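Local coordinates for cobalamin biosynthesis protein CobN (PDB 7C6O), which is the large, catalytic subunit of cobaltochelatase, the enzyme that probably inserts cobalt into the corrin ring during cobalamin biosynthesis, at residues W877-M891 against I934-F948. Sequence-based numbering, arbitrary orientation.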
ATOM      1  N   TRP A 877      27.044 -21.662   7.758  1.00 26.04           N
ATOM      2  CA  TRP A 877      26.237 -20.509   7.397  1.00 26.71           C
ATOM      3  C   TRP A 877      25.685 -20.672   5.982  1.00 26.40           C
ATOM      4  O   TRP A 877      26.341 -21.255   5.114  1.00 26.93           O
ATOM      5  CB  TRP A 877      27.056 -19.223   7.471  1.00 28.53           C
ATOM      6  CG  TRP A 877      27.720 -18.981   8.784  1.00 29.46           C
ATOM      7  CD1 TRP A 877      29.047 -19.120   9.068  1.00 29.52           C
ATOM      8  CD2 TRP A 877      27.093 -18.543   9.995  1.00 28.99           C
ATOM      9  NE1 TRP A 877      29.286 -18.799  10.382  1.00 28.81           N
ATOM     10  CE2 TRP A 877      28.101 -18.442  10.973  1.00 28.87           C
ATOM     11  CE3 TRP A 877      25.777 -18.231  10.347  1.00 30.80           C
ATOM     12  CZ2 TRP A 877      27.835 -18.043  12.280  1.00 28.88           C
ATOM     13  CZ3 TRP A 877      25.515 -17.834  11.646  1.00 31.39           C
ATOM     14  CH2 TRP A 877      26.539 -17.743  12.596  1.00 29.93           C
ATOM     15  N   PRO A 878      24.483 -20.160   5.719  1.00 21.66           N
ATOM     16  CA  PRO A 878      24.011 -20.101   4.334  1.00 19.71           C
ATOM     17  C   PRO A 878      24.795 -19.053   3.558  1.00 20.28           C
ATOM     18  O   PRO A 878      25.061 -17.958   4.057  1.00 22.77           O
ATOM     19  CB  PRO A 878      22.535 -19.711   4.478  1.00 21.51           C
ATOM     20  CG  PRO A 878      22.498 -18.912   5.739  1.00 19.92           C
ATOM     21  CD  PRO A 878      23.534 -19.530   6.656  1.00 18.52           C
ATOM     22  N   ARG A 879      25.184 -19.409   2.333  1.00 19.59           N
ATOM     23  CA  ARG A 879      25.955 -18.478   1.514  1.00 20.19           C
ATOM     24  C   ARG A 879      25.112 -17.286   1.080  1.00 21.45           C
ATOM     25  O   ARG A 879      25.634 -16.171   0.955  1.00 18.47           O
ATOM     26  CB  ARG A 879      26.523 -19.198   0.290  1.00 24.95           C
ATOM     27  CG  ARG A 879      25.459 -19.781  -0.626  0.43 30.03           C
ATOM     28  CD  ARG A 879      26.046 -20.667  -1.712  0.93 35.58           C
ATOM     29  NE  ARG A 879      24.999 -21.399  -2.419  0.78 37.58           N
ATOM     30  CZ  ARG A 879      24.451 -22.527  -1.977  0.48 38.98           C
ATOM     31  NH1 ARG A 879      24.851 -23.053  -0.828  0.29 39.62           N
ATOM     32  NH2 ARG A 879      23.501 -23.131  -2.680  1.00 39.87           N
ATOM     33  N   SER A 880      23.817 -17.498   0.861  1.00 19.31           N
ATOM     34  CA  SER A 880      22.933 -16.448   0.385  1.00 20.03           C
ATOM     35  C   SER A 880      21.508 -16.742   0.827  1.00 17.40           C
ATOM     36  O   SER A 880      21.075 -17.899   0.837  1.00 15.68           O
ATOM     37  CB  SER A 880      22.992 -16.315  -1.142  1.00 22.19           C
ATOM     38  OG  SER A 880      22.089 -15.322  -1.595  1.00 23.79           O
ATOM     39  N   VAL A 881      20.789 -15.686   1.190  1.00 15.97           N
ATOM     40  CA  VAL A 881      19.376 -15.757   1.538  1.00 16.27           C
ATOM     41  C   VAL A 881      18.590 -15.023   0.464  1.00 14.68           C
ATOM     42  O   VAL A 881      18.935 -13.894   0.098  1.00 17.33           O
ATOM     43  CB  VAL A 881      19.104 -15.145   2.925  1.00 17.38           C
ATOM     44  CG1 VAL A 881      17.608 -15.074   3.193  1.00 14.39           C
ATOM     45  CG2 VAL A 881      19.819 -15.942   4.011  1.00 17.22           C
ATOM     46  N   GLY A 882      17.547 -15.668  -0.053  1.00 14.05           N
ATOM     47  CA  GLY A 882      16.593 -15.011  -0.929  1.00 13.21           C
ATOM     48  C   GLY A 882      15.362 -14.633  -0.129  1.00 14.43           C
ATOM     49  O   GLY A 882      14.791 -15.465   0.579  1.00 15.08           O
ATOM     50  N   LEU A 883      14.968 -13.365  -0.235  1.00 12.89           N
ATOM     51  CA  LEU A 883      13.859 -12.839   0.553  1.00 14.02           C
ATOM     52  C   LEU A 883      12.891 -12.087  -0.346  1.00 16.92           C
ATOM     53  O   LEU A 883      13.306 -11.236  -1.139  1.00 17.65           O
ATOM     54  CB  LEU A 883      14.361 -11.916   1.667  1.00 14.52           C
ATOM     55  CG  LEU A 883      13.294 -11.341   2.604  1.00 11.10           C
ATOM     56  CD1 LEU A 883      12.702 -12.442   3.481  1.00 12.32           C
ATOM     57  CD2 LEU A 883      13.865 -10.212   3.458  1.00 12.48           C
ATOM     58  N   SER A 884      11.603 -12.397  -0.214  1.00 13.88           N
ATOM     59  CA  SER A 884      10.555 -11.661  -0.907  1.00 11.37           C
ATOM     60  C   SER A 884      10.017 -10.573   0.012  1.00 12.82           C
ATOM     61  O   SER A 884       9.703 -10.836   1.177  1.00 12.48           O
ATOM     62  CB  SER A 884       9.432 -12.601  -1.346  1.00 12.34           C
ATOM     63  OG  SER A 884       9.893 -13.521  -2.320  1.00 15.45           O
ATOM     64  N   VAL A 885       9.916  -9.352  -0.511  1.00 13.10           N
ATOM     65  CA  VAL A 885       9.630  -8.169   0.295  1.00 14.53           C
ATOM     66  C   VAL A 885       8.468  -7.417  -0.338  1.00 14.39           C
ATOM     67  O   VAL A 885       8.542  -7.034  -1.513  1.00 13.62           O
ATOM     68  CB  VAL A 885      10.862  -7.257   0.419  1.00 19.35           C
ATOM     69  CG1 VAL A 885      10.502  -5.969   1.129  1.00 22.61           C
ATOM     70  CG2 VAL A 885      11.987  -7.981   1.153  1.00 16.95           C
ATOM     71  N   TRP A 886       7.414  -7.181   0.442  1.00 12.97           N
ATOM     72  CA  TRP A 886       6.201  -6.534  -0.036  1.00 14.15           C
ATOM     73  C   TRP A 886       6.013  -5.171   0.618  1.00 15.48           C
ATOM     74  O   TRP A 886       6.406  -4.952   1.767  1.00 12.66           O
ATOM     75  CB  TRP A 886       4.965  -7.391   0.250  1.00 13.91           C
ATOM     76  CG  TRP A 886       4.935  -8.701  -0.466  1.00 12.61           C
ATOM     77  CD1 TRP A 886       5.604  -9.032  -1.608  1.00 12.73           C
ATOM     78  CD2 TRP A 886       4.193  -9.865  -0.082  1.00 11.10           C
ATOM     79  NE1 TRP A 886       5.323 -10.331  -1.960  1.00 14.60           N
ATOM     80  CE2 TRP A 886       4.459 -10.864  -1.039  1.00 12.81           C
ATOM     81  CE3 TRP A 886       3.334 -10.160   0.980  1.00 14.64           C
ATOM     82  CZ2 TRP A 886       3.892 -12.136  -0.967  1.00 12.43           C
ATOM     83  CZ3 TRP A 886       2.772 -11.423   1.050  1.00 15.77           C
ATOM     84  CH2 TRP A 886       3.052 -12.394   0.081  1.00 13.04           C
ATOM     85  N   GLY A 887       5.370  -4.264  -0.119  1.00 13.12           N
ATOM     86  CA  GLY A 887       5.096  -2.946   0.428  1.00 13.07           C
ATOM     87  C   GLY A 887       4.101  -2.983   1.572  1.00 15.86           C
ATOM     88  O   GLY A 887       4.252  -2.259   2.563  1.00 11.86           O
ATOM     89  N   THR A 888       3.071  -3.827   1.457  1.00 11.90           N
ATOM     90  CA  THR A 888       2.082  -3.920   2.524  1.00 13.18           C
ATOM     91  C   THR A 888       2.717  -4.406   3.821  1.00 12.99           C
ATOM     92  O   THR A 888       2.311  -3.981   4.908  1.00 12.40           O
ATOM     93  CB  THR A 888       0.919  -4.825   2.090  1.00 13.39           C
ATOM     94  OG1 THR A 888      -0.188  -4.647   2.982  1.00 14.75           O
ATOM     95  CG2 THR A 888       1.323  -6.297   2.077  1.00 16.89           C
ATOM     96  N   SER A 889       3.745  -5.257   3.726  1.00 13.50           N
ATOM     97  CA  SER A 889       4.449  -5.716   4.919  1.00 15.11           C
ATOM     98  C   SER A 889       5.239  -4.585   5.562  1.00 13.31           C
ATOM     99  O   SER A 889       5.248  -4.447   6.791  1.00 12.84           O
ATOM    100  CB  SER A 889       5.382  -6.873   4.562  1.00 14.24           C
ATOM    101  OG  SER A 889       4.663  -7.951   3.988  1.00 15.57           O
ATOM    102  N   ALA A 890       5.923  -3.774   4.752  1.00 13.29           N
ATOM    103  CA  ALA A 890       6.642  -2.632   5.302  1.00 13.46           C
ATOM    104  C   ALA A 890       5.693  -1.661   5.988  1.00 14.04           C
ATOM    105  O   ALA A 890       6.064  -1.025   6.980  1.00 12.86           O
ATOM    106  CB  ALA A 890       7.430  -1.922   4.202  1.00 12.58           C
ATOM    107  N   MET A 891       4.462  -1.546   5.490  1.00 11.85           N
ATOM    108  CA  MET A 891       3.497  -0.647   6.112  1.00 11.50           C
ATOM    109  C   MET A 891       2.890  -1.241   7.378  1.00 13.73           C
ATOM    110  O   MET A 891       2.516  -0.492   8.287  1.00 13.39           O
ATOM    111  CB  MET A 891       2.400  -0.294   5.112  1.00 12.75           C
ATOM    112  CG  MET A 891       2.895   0.497   3.915  1.00 13.78           C
ATOM    113  SD  MET A 891       1.596   0.751   2.698  1.00 14.92           S
ATOM    114  CE  MET A 891       2.370   1.974   1.638  1.00 12.37           C
ATOM    115  N   ILE A 934      26.236 -12.170   5.180  1.00 21.16           N
ATOM    116  CA  ILE A 934      25.477 -13.114   4.369  1.00 16.89           C
ATOM    117  C   ILE A 934      24.957 -12.385   3.138  1.00 14.49           C
ATOM    118  O   ILE A 934      24.405 -11.285   3.246  1.00 17.89           O
ATOM    119  CB  ILE A 934      24.321 -13.729   5.178  1.00 18.49           C
ATOM    120  CG1 ILE A 934      24.830 -14.291   6.513  1.00 19.20           C
ATOM    121  CG2 ILE A 934      23.618 -14.808   4.369  1.00 15.23           C
ATOM    122  CD1 ILE A 934      25.799 -15.453   6.380  1.00 17.29           C
ATOM    123  N   ASP A 935      25.138 -12.991   1.968  1.00 16.66           N
ATOM    124  CA  ASP A 935      24.606 -12.415   0.742  1.00 17.68           C
ATOM    125  C   ASP A 935      23.082 -12.476   0.755  1.00 17.65           C
ATOM    126  O   ASP A 935      22.480 -13.384   1.336  1.00 17.60           O
ATOM    127  CB  ASP A 935      25.160 -13.154  -0.479  1.00 16.06           C
ATOM    128  CG  ASP A 935      25.242 -12.273  -1.716  1.00 18.05           C
ATOM    129  OD1 ASP A 935      24.778 -11.116  -1.673  1.00 18.14           O
ATOM    130  OD2 ASP A 935      25.784 -12.742  -2.739  1.00 20.02           O
ATOM    131  N   VAL A 936      22.453 -11.487   0.129  1.00 18.52           N
ATOM    132  CA  VAL A 936      20.997 -11.411   0.077  1.00 16.02           C
ATOM    133  C   VAL A 936      20.567 -11.074  -1.343  1.00 17.11           C
ATOM    134  O   VAL A 936      21.062 -10.109  -1.935  1.00 18.41           O
ATOM    135  CB  VAL A 936      20.427 -10.370   1.062  1.00 16.96           C
ATOM    136  CG1 VAL A 936      18.904 -10.349   0.980  1.00 15.59           C
ATOM    137  CG2 VAL A 936      20.877 -10.658   2.484  1.00 16.47           C
ATOM    138  N   THR A 937      19.650 -11.868  -1.887  1.00 15.38           N
ATOM    139  CA  THR A 937      18.929 -11.536  -3.108  1.00 17.14           C
ATOM    140  C   THR A 937      17.502 -11.177  -2.727  1.00 16.14           C
ATOM    141  O   THR A 937      16.837 -11.937  -2.016  1.00 17.31           O
ATOM    142  CB  THR A 937      18.941 -12.698  -4.106  1.00 20.67           C
ATOM    143  OG1 THR A 937      20.276 -12.904  -4.584  1.00 21.48           O
ATOM    144  CG2 THR A 937      18.032 -12.398  -5.287  1.00 20.16           C
ATOM    145  N   VAL A 938      17.042 -10.016  -3.181  1.00 13.43           N
ATOM    146  CA  VAL A 938      15.756  -9.458  -2.773  1.00 14.18           C
ATOM    147  C   VAL A 938      14.832  -9.436  -3.978  1.00 14.29           C
ATOM    148  O   VAL A 938      15.164  -8.849  -5.014  1.00 14.23           O
ATOM    149  CB  VAL A 938      15.909  -8.046  -2.188  1.00 15.94           C
ATOM    150  CG1 VAL A 938      14.544  -7.473  -1.830  1.00 15.31           C
ATOM    151  CG2 VAL A 938      16.821  -8.067  -0.974  1.00 18.47           C
ATOM    152  N   ARG A 939      13.666 -10.062  -3.839  1.00 11.81           N
ATOM    153  CA  ARG A 939      12.568  -9.885  -4.782  1.00 13.46           C
ATOM    154  C   ARG A 939      11.580  -8.900  -4.167  1.00 15.58           C
ATOM    155  O   ARG A 939      10.900  -9.223  -3.188  1.00 15.81           O
ATOM    156  CB  ARG A 939      11.892 -11.216  -5.108  1.00 13.36           C
ATOM    157  CG  ARG A 939      10.600 -11.068  -5.908  1.00 13.63           C
ATOM    158  CD  ARG A 939      10.796 -10.267  -7.199  1.00 15.59           C
ATOM    159  NE  ARG A 939       9.532 -10.100  -7.914  1.00 16.28           N
ATOM    160  CZ  ARG A 939       8.995 -11.025  -8.706  1.00 14.19           C
ATOM    161  NH1 ARG A 939       9.622 -12.179  -8.900  1.00 13.24           N
ATOM    162  NH2 ARG A 939       7.835 -10.796  -9.310  1.00 13.85           N
ATOM    163  N   ILE A 940      11.517  -7.697  -4.729  1.00 15.17           N
ATOM    164  CA  ILE A 940      10.534  -6.704  -4.314  1.00 14.58           C
ATOM    165  C   ILE A 940       9.305  -6.857  -5.196  1.00 14.00           C
ATOM    166  O   ILE A 940       9.384  -7.338  -6.332  1.00 15.72           O
ATOM    167  CB  ILE A 940      11.096  -5.267  -4.388  1.00 14.25           C
ATOM    168  CG1 ILE A 940      11.507  -4.919  -5.821  1.00 15.78           C
ATOM    169  CG2 ILE A 940      12.268  -5.089  -3.420  1.00 13.61           C
ATOM    170  CD1 ILE A 940      11.991  -3.488  -5.993  1.00 15.44           C
ATOM    171  N   SER A 941       8.154  -6.461  -4.669  1.00 13.54           N
ATOM    172  CA  SER A 941       6.955  -6.434  -5.486  1.00 15.21           C
ATOM    173  C   SER A 941       6.919  -5.150  -6.308  1.00 17.22           C
ATOM    174  O   SER A 941       7.724  -4.233  -6.119  1.00 14.12           O
ATOM    175  CB  SER A 941       5.706  -6.546  -4.612  1.00 16.23           C
ATOM    176  OG  SER A 941       5.591  -5.432  -3.746  1.00 13.96           O
ATOM    177  N   GLY A 942       5.975  -5.095  -7.248  1.00 12.44           N
ATOM    178  CA  GLY A 942       5.768  -3.864  -7.989  1.00 12.59           C
ATOM    179  C   GLY A 942       5.343  -2.717  -7.093  1.00 11.85           C
ATOM    180  O   GLY A 942       5.793  -1.581  -7.265  1.00 13.17           O
ATOM    181  N   PHE A 943       4.481  -2.996  -6.112  1.00 13.81           N
ATOM    182  CA  PHE A 943       4.034  -1.923  -5.232  1.00 13.47           C
ATOM    183  C   PHE A 943       5.153  -1.445  -4.316  1.00 12.35           C
ATOM    184  O   PHE A 943       5.239  -0.249  -4.014  1.00 14.16           O
ATOM    185  CB  PHE A 943       2.833  -2.355  -4.396  1.00 16.31           C
ATOM    186  CG  PHE A 943       2.385  -1.299  -3.431  1.00 15.97           C
ATOM    187  CD1 PHE A 943       1.712  -0.175  -3.883  1.00 15.07           C
ATOM    188  CD2 PHE A 943       2.671  -1.406  -2.078  1.00 16.35           C
ATOM    189  CE1 PHE A 943       1.312   0.813  -3.004  1.00 16.11           C
ATOM    190  CE2 PHE A 943       2.278  -0.418  -1.193  1.00 15.01           C
ATOM    191  CZ  PHE A 943       1.596   0.692  -1.656  1.00 14.72           C
ATOM    192  N   PHE A 944       6.003  -2.361  -3.838  1.00 14.56           N
ATOM    193  CA  PHE A 944       7.148  -1.936  -3.038  1.00 13.50           C
ATOM    194  C   PHE A 944       8.016  -0.960  -3.818  1.00 14.73           C
ATOM    195  O   PHE A 944       8.454   0.064  -3.279  1.00 14.34           O
ATOM    196  CB  PHE A 944       7.975  -3.143  -2.592  1.00 11.21           C
ATOM    197  CG  PHE A 944       9.068  -2.796  -1.616  1.00 14.87           C
ATOM    198  CD1 PHE A 944       8.852  -2.906  -0.250  1.00 14.11           C
ATOM    199  CD2 PHE A 944      10.304  -2.348  -2.062  1.00 15.24           C
ATOM    200  CE1 PHE A 944       9.847  -2.581   0.654  1.00 18.29           C
ATOM    201  CE2 PHE A 944      11.306  -2.019  -1.163  1.00 19.53           C
ATOM    202  CZ  PHE A 944      11.076  -2.140   0.198  1.00 19.85           C
ATOM    203  N   ARG A 945       8.283  -1.271  -5.088  1.00 14.97           N
ATOM    204  CA  ARG A 945       8.983  -0.339  -5.967  1.00 14.02           C
ATOM    205  C   ARG A 945       8.268   1.008  -6.034  1.00 17.41           C
ATOM    206  O   ARG A 945       8.908   2.065  -5.945  1.00 16.20           O
ATOM    207  CB  ARG A 945       9.110  -0.965  -7.356  1.00 12.66           C
ATOM    208  CG  ARG A 945       9.439  -0.011  -8.490  1.00 12.61           C
ATOM    209  CD  ARG A 945       8.970  -0.618  -9.804  1.00 15.59           C
ATOM    210  NE  ARG A 945       7.512  -0.631  -9.895  1.00 14.51           N
ATOM    211  CZ  ARG A 945       6.809  -1.446 -10.676  1.00 14.42           C
ATOM    212  NH1 ARG A 945       7.419  -2.344 -11.439  1.00 14.12           N
ATOM    213  NH2 ARG A 945       5.485  -1.365 -10.685  1.00 13.01           N
ATOM    214  N   ASP A 946       6.937   0.989  -6.170  1.00 13.69           N
ATOM    215  CA  ASP A 946       6.164   2.222  -6.309  1.00 15.22           C
ATOM    216  C   ASP A 946       6.236   3.081  -5.052  1.00 15.75           C
ATOM    217  O   ASP A 946       6.427   4.301  -5.130  1.00 16.69           O
ATOM    218  CB  ASP A 946       4.700   1.895  -6.605  1.00 15.30           C
ATOM    219  CG  ASP A 946       4.494   1.280  -7.966  1.00 16.77           C
ATOM    220  OD1 ASP A 946       5.487   1.042  -8.688  1.00 16.23           O
ATOM    221  OD2 ASP A 946       3.319   1.037  -8.308  1.00 17.03           O
ATOM    222  N   ALA A 947       6.045   2.465  -3.885  1.00 12.74           N
ATOM    223  CA  ALA A 947       5.807   3.200  -2.650  1.00 11.93           C
ATOM    224  C   ALA A 947       7.061   3.448  -1.825  1.00 14.38           C
ATOM    225  O   ALA A 947       7.062   4.367  -0.997  1.00 13.58           O
ATOM    226  CB  ALA A 947       4.790   2.452  -1.779  1.00 13.20           C
ATOM    227  N   PHE A 948       8.116   2.661  -2.013  1.00 13.27           N
ATOM    228  CA  PHE A 948       9.325   2.772  -1.197  1.00 12.44           C
ATOM    229  C   PHE A 948      10.564   2.909  -2.077  1.00 13.93           C
ATOM    230  O   PHE A 948      11.508   2.119  -1.975  1.00 16.61           O
ATOM    231  CB  PHE A 948       9.437   1.575  -0.255  1.00 12.09           C
ATOM    232  CG  PHE A 948       8.331   1.509   0.760  1.00 14.46           C
ATOM    233  CD1 PHE A 948       7.241   0.675   0.567  1.00 13.48           C
ATOM    234  CD2 PHE A 948       8.363   2.309   1.891  1.00 13.66           C
ATOM    235  CE1 PHE A 948       6.218   0.622   1.496  1.00 13.86           C
ATOM    236  CE2 PHE A 948       7.341   2.262   2.824  1.00 16.66           C
ATOM    237  CZ  PHE A 948       6.265   1.418   2.627  1.00 15.02           C
TER
HETATM  238  O   HOH W   1      22.008 -14.883  -4.165  1.00 17.69           O
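Val881 N donates to Asp935 O at 2.9 Å, and Val881 O accepts from Thr937 N; the same two-way grip recurs at Leu883 and Val885, pairing 880-885 and 935-940 as neighbouring parallel strands inside a mixed sheet. The last bond, Ser941 N to Val885 O, is longer (3.2 Å) and more bent, as the chain turns into helix 942-947. Ser941 caps that helix: with chi1 at 64°, its OG swings back to accept from Phe944 N at 3.1 Å. On the sheet face of Ser880 and Thr937, one water links the two hydroxyls, 2.6 Å from Ser880 OG and 2.7 Å from Thr937 OG1, while the buried carboxylate of Asp935 is held by a salt bridge from OD1 to Arg994 and a hydrogen bond from OD2 to His977. The other face is apolar and branched, suited to the core: Val885 sends CG2 to Val938 CG1 and CG1 to Phe944 CE1. Both strands run straight into helices; Gly887, lacking a side chain, lets the Phe943 ring edge close on its CA, and Phe944 brings its ring edge to Gly887 N. The short methyl of Ala890 lies over one face of Phe948 in a CH-pi contact, CB 4.2 Å from the ring centroid. Met891, long, extended and unbranched, sets SD at the edge of Phe943, 5.4 Å from its centroid, a Met-aromatic contact, and its terminal methyl CE touches Phe943 CZ at 3.6 Å.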